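Side-chain contacts in putative Transcriptional Regulator (Rhodococcus sp., PDB 2IA2), which probably regulates transcription as an IclR-family protein, binding DNA through a helix-turn-helix domain and small effector molecules through a GAF-like C-terminal domain: residues P144-S149 with Q173-R178; M150-L155 with D184-A189. One frame throughout, in Å; residues are numbered along the deposited sequence.

Overall arrangement
Both contacts lie in the C-terminal IclR domain, which has a GAF-like fold around a six-stranded antiparallel sheet, and their centres are 11 Å apart on the same side of the chain's centre. The segments alternate along the chain: P144-S149, M150-L155, Q173-R178, then D184-A189. The first two run without a break from the end of strand 142-144, at the sheet's border, into helix 149-156. The last two hold part of the loop before helix 183-196 and the early turns of that helix. Tyr146 meets Arg152 through its backbone O and Leu186 through its CB, so the loop pairing and the helix pairing adjoin directly, in the probable effector-binding half of the regulator.

Contact 1 (P144-S149 with Q173-R178); sequences PAYATS and QRLTER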
loop_
_atom_site.group_PDB
_atom_site.type_symbol
_atom_site.label_atom_id
_atom_site.label_comp_id
_atom_site.label_asym_id
_atom_site.label_seq_id
_atom_site.Cartn_x
_atom_site.Cartn_y
_atom_site.Cartn_z
ATOM N N PRO A 144 24.151 -3.245 18.306
ATOM C CA PRO A 144 25.069 -2.581 17.351
ATOM C C PRO A 144 25.062 -3.235 15.967
ATOM O O PRO A 144 25.110 -4.432 15.871
ATOM C CB PRO A 144 26.435 -2.688 18.038
ATOM C CG PRO A 144 26.295 -3.840 19.057
ATOM C CD PRO A 144 24.850 -3.789 19.500
ATOM N N ALA A 145 24.965 -2.437 14.903
ATOM C CA ALA A 145 24.909 -2.948 13.545
ATOM C C ALA A 145 26.109 -3.815 13.152
ATOM O O ALA A 145 25.946 -4.854 12.457
ATOM C CB ALA A 145 24.699 -1.779 12.535
ATOM N N TYR A 146 27.312 -3.399 13.578
ATOM C CA TYR A 146 28.579 -4.097 13.226
ATOM C C TYR A 146 28.706 -5.531 13.719
ATOM O O TYR A 146 29.529 -6.285 13.205
ATOM C CB TYR A 146 29.827 -3.314 13.689
ATOM C CG TYR A 146 30.211 -3.480 15.147
ATOM C CD1 TYR A 146 31.105 -4.473 15.542
ATOM C CD2 TYR A 146 29.682 -2.630 16.127
ATOM C CE1 TYR A 146 31.473 -4.624 16.900
ATOM C CE2 TYR A 146 30.027 -2.750 17.467
ATOM C CZ TYR A 146 30.936 -3.747 17.848
ATOM O OH TYR A 146 31.301 -3.878 19.167
ATOM N N ALA A 147 27.935 -5.896 14.736
ATOM C CA ALA A 147 28.102 -7.183 15.386
ATOM C C ALA A 147 26.902 -8.116 15.198
ATOM O O ALA A 147 26.813 -9.156 15.860
ATOM C CB ALA A 147 28.438 -6.986 16.913
ATOM N N THR A 148 26.004 -7.762 14.269
ATOM C CA THR A 148 24.825 -8.580 13.973
ATOM C C THR A 148 24.783 -8.864 12.480
ATOM O O THR A 148 25.338 -8.080 11.691
ATOM C CB THR A 148 23.534 -7.827 14.376
ATOM O OG1 THR A 148 23.509 -6.610 13.651
ATOM C CG2 THR A 148 23.521 -7.535 15.863
ATOM N N SER A 149 24.123 -9.954 12.096
ATOM C CA SER A 149 24.009 -10.325 10.715
ATOM C C SER A 149 23.116 -9.342 9.986
ATOM O O SER A 149 23.449 -8.913 8.911
ATOM C CB SER A 149 23.527 -11.799 10.537
ATOM O OG SER A 149 22.186 -12.017 10.996
ATOM N N GLN A 173 34.119 -2.848 19.585
ATOM C CA GLN A 173 34.482 -3.497 20.869
ATOM C C GLN A 173 34.696 -5.004 20.712
ATOM O O GLN A 173 34.074 -5.623 19.861
ATOM C CB GLN A 173 33.412 -3.257 21.926
ATOM C CG GLN A 173 32.909 -1.850 21.941
ATOM C CD GLN A 173 32.362 -1.446 23.274
ATOM O OE1 GLN A 173 31.337 -1.966 23.738
ATOM N NE2 GLN A 173 33.033 -0.493 23.907
ATOM N N ARG A 174 35.577 -5.594 21.519
ATOM C CA ARG A 174 35.790 -7.048 21.480
ATOM C C ARG A 174 34.696 -7.682 22.321
ATOM O O ARG A 174 34.861 -7.848 23.522
ATOM C CB ARG A 174 37.170 -7.424 22.021
ATOM N N LEU A 175 33.563 -8.002 21.708
ATOM C CA LEU A 175 32.436 -8.597 22.430
ATOM C C LEU A 175 32.634 -10.078 22.815
ATOM O O LEU A 175 32.187 -10.511 23.883
ATOM C CB LEU A 175 31.125 -8.412 21.628
ATOM C CG LEU A 175 30.749 -6.981 21.196
ATOM C CD1 LEU A 175 29.502 -6.956 20.293
ATOM C CD2 LEU A 175 30.545 -6.080 22.419
ATOM N N THR A 176 33.245 -10.854 21.918
ATOM C CA THR A 176 33.571 -12.275 22.148
ATOM C C THR A 176 35.001 -12.435 21.649
ATOM O O THR A 176 35.552 -11.473 21.092
ATOM C CB THR A 176 32.632 -13.251 21.354
ATOM O OG1 THR A 176 32.950 -13.235 19.951
ATOM C CG2 THR A 176 31.190 -12.884 21.535
ATOM N N GLU A 177 35.593 -13.625 21.793
ATOM C CA GLU A 177 36.913 -13.885 21.182
ATOM C C GLU A 177 36.889 -13.892 19.655
ATOM O O GLU A 177 37.940 -13.823 19.009
ATOM C CB GLU A 177 37.570 -15.182 21.727
ATOM C CG GLU A 177 38.096 -15.085 23.172
ATOM N N ARG A 178 35.698 -13.959 19.062
ATOM C CA ARG A 178 35.599 -13.979 17.584
ATOM C C ARG A 178 35.130 -12.712 16.915
ATOM O O ARG A 178 35.009 -12.686 15.702
ATOM C CB ARG A 178 34.745 -15.135 17.117
ATOM C CG ARG A 178 35.260 -16.425 17.655
ATOM C CD ARG A 178 34.197 -17.440 17.556
ATOM N NE ARG A 178 34.032 -17.850 16.171
ATOM C CZ ARG A 178 34.548 -18.960 15.676
ATOM N NH1 ARG A 178 35.255 -19.756 16.458
ATOM N NH2 ARG A 178 34.346 -19.268 14.412
HETATM O O HOH W 1 29.756 -2.330 20.747
#
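The phenol oxygen of Tyr146 is held from two directions: the backbone N-H of Gln173 donates to OH across 3.0 Å at 151°, and a water 2.7 Å from OH lies in the ring plane at its edge. This joins two loops of the IclR C-terminal domain, one leading from strand 142-144 into helix 149-156 and the other leading into helix 183-196. The same water donates a weak, long bond to Gln173 OE1, a second and looser tie between the two residues. With CG set between its own backbone N and carbonyl carbon (chi1 81°), Tyr146 sends its ring toward the opposing loop, while Leu170 and Ile172 also touch the Tyr146 side chain. Leu175 adds the apolar part, its CD1 lying 4.3 Å from Tyr146 CZ. Each loop is also tied internally by a threonine. Thr148 is the N-cap of helix 149-156, its OG1 taking the N-H of Gly151, and Thr176 OG1 accepts from Arg178 N at 3.0 Å in an ST turn. Ala147 CB sits 3.8 Å above one face of the Tyr146 ring, offset toward the rim, and meets Leu175 CD1 at 3.5 Å.

Contact 2 (M150-L155 with D184-A189); sequences MGRVLL and DELKAA
Helix 149-156, which lies on the sheet of the IclR C-terminal domain, meets the outer helix 183-196 through one long side chain, Arg152, set against Leu186 and Ala189. Across the contact the arginine meets only carbon atoms. Leu186 CD1 sits over one face of the guanidinium, 3.8 Å from Arg152 NE and 4.1 Å from CZ. One turn further along the same helix, Ala189 approaches NH1 obliquely, 4.0 Å between Ala189 CB and Arg152 NH1.

Both side chains are set for this meeting by their torsions. Arg152 is extended from CG to NE, with chi3 at -176°, and this carries the flat group over to helix 183-196. In Leu186, CG stands anti to the backbone N (chi1 174°); this, with chi2 near 55°, brings the CD1 methyl over the guanidinium although the residue's first bond does not head straight for the other helix.

The polar atoms of the buried arginine look to other parts of the chain. NE donates to the backbone carbonyl of Tyr146 and NH2, on the same edge of the group, forms a salt bridge with Glu204; together they limit its rotation, while the CD1 methyl of Leu186 covers one face. Ile180 touches both Arg152 and Ala189. A leucine in its place would probably leave the Tyr146 carbonyl without this donor and the Glu204 carboxylate without its cationic mate, and would open a gap beside Ala189.

On the other side of helix 149-156, Met150 (a selenomethionine) and Leu154 pack onto strands 110-117, 120-127 and 223-232. The result is a layered alpha/beta arrangement of sheet, inner helix and outer helix, consistent with the GAF-like fold of IclR regulators.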
loop_
_atom_site.group_PDB
_atom_site.type_symbol
_atom_site.label_atom_id
_atom_site.label_comp_id
_atom_site.label_asym_id
_atom_site.label_seq_id
_atom_site.Cartn_x
_atom_site.Cartn_y
_atom_site.Cartn_z
HETATM N N MSE A 150 21.979 -8.981 10.592
HETATM C CA MSE A 150 21.099 -7.959 10.030
HETATM C C MSE A 150 21.831 -6.596 9.904
HETATM O O MSE A 150 21.683 -5.912 8.915
HETATM C CB MSE A 150 19.841 -7.823 10.896
HETATM C CG MSE A 150 18.953 -9.028 10.672
HETATM SE SE MSE A 150 17.177 -8.922 11.427
HETATM C CE MSE A 150 17.603 -8.821 13.314
ATOM N N GLY A 151 22.628 -6.235 10.892
ATOM C CA GLY A 151 23.380 -4.995 10.848
ATOM C C GLY A 151 24.333 -4.917 9.690
ATOM O O GLY A 151 24.400 -3.877 9.023
ATOM N N ARG A 152 25.059 -6.007 9.413
ATOM C CA ARG A 152 25.982 -6.035 8.267
ATOM C C ARG A 152 25.292 -5.991 6.955
ATOM O O ARG A 152 25.803 -5.408 6.011
ATOM C CB ARG A 152 26.944 -7.225 8.353
ATOM C CG ARG A 152 27.813 -7.026 9.557
ATOM C CD ARG A 152 28.929 -8.060 9.647
ATOM N NE ARG A 152 29.666 -7.865 10.899
ATOM C CZ ARG A 152 30.608 -8.698 11.349
ATOM N NH1 ARG A 152 30.968 -9.777 10.646
ATOM N NH2 ARG A 152 31.207 -8.440 12.501
ATOM N N VAL A 153 24.147 -6.637 6.876
ATOM C CA VAL A 153 23.254 -6.511 5.726
ATOM C C VAL A 153 22.810 -5.062 5.512
ATOM O O VAL A 153 22.793 -4.553 4.362
ATOM C CB VAL A 153 22.014 -7.468 5.876
ATOM C CG1 VAL A 153 20.917 -7.132 4.872
ATOM C CG2 VAL A 153 22.452 -8.928 5.682
ATOM N N LEU A 154 22.386 -4.394 6.587
ATOM C CA LEU A 154 21.888 -3.013 6.470
ATOM C C LEU A 154 23.022 -2.058 6.094
ATOM O O LEU A 154 22.825 -1.185 5.222
ATOM C CB LEU A 154 21.149 -2.547 7.776
ATOM C CG LEU A 154 19.790 -3.274 7.949
ATOM C CD1 LEU A 154 19.326 -3.223 9.387
ATOM C CD2 LEU A 154 18.707 -2.679 7.011
ATOM N N LEU A 155 24.184 -2.222 6.741
ATOM C CA LEU A 155 25.366 -1.435 6.411
ATOM C C LEU A 155 25.841 -1.598 4.948
ATOM O O LEU A 155 26.270 -0.616 4.319
ATOM C CB LEU A 155 26.502 -1.767 7.356
ATOM C CG LEU A 155 26.257 -1.443 8.830
ATOM C CD1 LEU A 155 27.422 -1.986 9.692
ATOM C CD2 LEU A 155 26.063 0.049 9.027
ATOM N N ASP A 184 39.152 -2.205 8.749
ATOM C CA ASP A 184 39.374 -2.712 7.393
ATOM C C ASP A 184 38.800 -4.142 7.176
ATOM O O ASP A 184 38.237 -4.456 6.120
ATOM C CB ASP A 184 40.872 -2.649 7.052
ATOM C CG ASP A 184 41.734 -3.425 8.043
ATOM O OD1 ASP A 184 41.944 -2.947 9.190
ATOM O OD2 ASP A 184 42.212 -4.519 7.667
ATOM N N GLU A 185 38.953 -4.994 8.183
ATOM C CA GLU A 185 38.389 -6.337 8.149
ATOM C C GLU A 185 36.855 -6.287 8.248
ATOM O O GLU A 185 36.156 -7.076 7.606
ATOM C CB GLU A 185 38.954 -7.153 9.300
ATOM C CG GLU A 185 38.667 -8.628 9.204
ATOM C CD GLU A 185 39.035 -9.362 10.472
ATOM O OE1 GLU A 185 39.690 -8.754 11.369
ATOM O OE2 GLU A 185 38.654 -10.553 10.570
ATOM N N LEU A 186 36.346 -5.343 9.034
ATOM C CA LEU A 186 34.910 -5.142 9.110
ATOM C C LEU A 186 34.346 -4.668 7.777
ATOM O O LEU A 186 33.358 -5.207 7.316
ATOM C CB LEU A 186 34.523 -4.180 10.236
ATOM C CG LEU A 186 33.038 -3.757 10.333
ATOM C CD1 LEU A 186 32.049 -4.940 10.424
ATOM C CD2 LEU A 186 32.888 -2.877 11.546
ATOM N N LYS A 187 34.972 -3.669 7.159
ATOM C CA LYS A 187 34.528 -3.169 5.868
ATOM C C LYS A 187 34.483 -4.306 4.848
ATOM O O LYS A 187 33.573 -4.369 4.016
ATOM C CB LYS A 187 35.509 -2.107 5.371
ATOM C CG LYS A 187 35.028 -1.253 4.220
ATOM C CD LYS A 187 36.179 -0.372 3.780
ATOM C CE LYS A 187 35.744 0.818 2.924
ATOM N NZ LYS A 187 34.762 0.465 1.914
ATOM N N ALA A 188 35.484 -5.182 4.910
ATOM C CA ALA A 188 35.581 -6.319 3.995
ATOM C C ALA A 188 34.432 -7.309 4.202
ATOM O O ALA A 188 33.859 -7.800 3.234
ATOM C CB ALA A 188 36.913 -7.010 4.171
ATOM N N ALA A 189 34.108 -7.606 5.463
ATOM C CA ALA A 189 32.993 -8.484 5.784
ATOM C C ALA A 189 31.671 -7.884 5.268
ATOM O O ALA A 189 30.823 -8.600 4.728
ATOM C CB ALA A 189 32.938 -8.731 7.274
#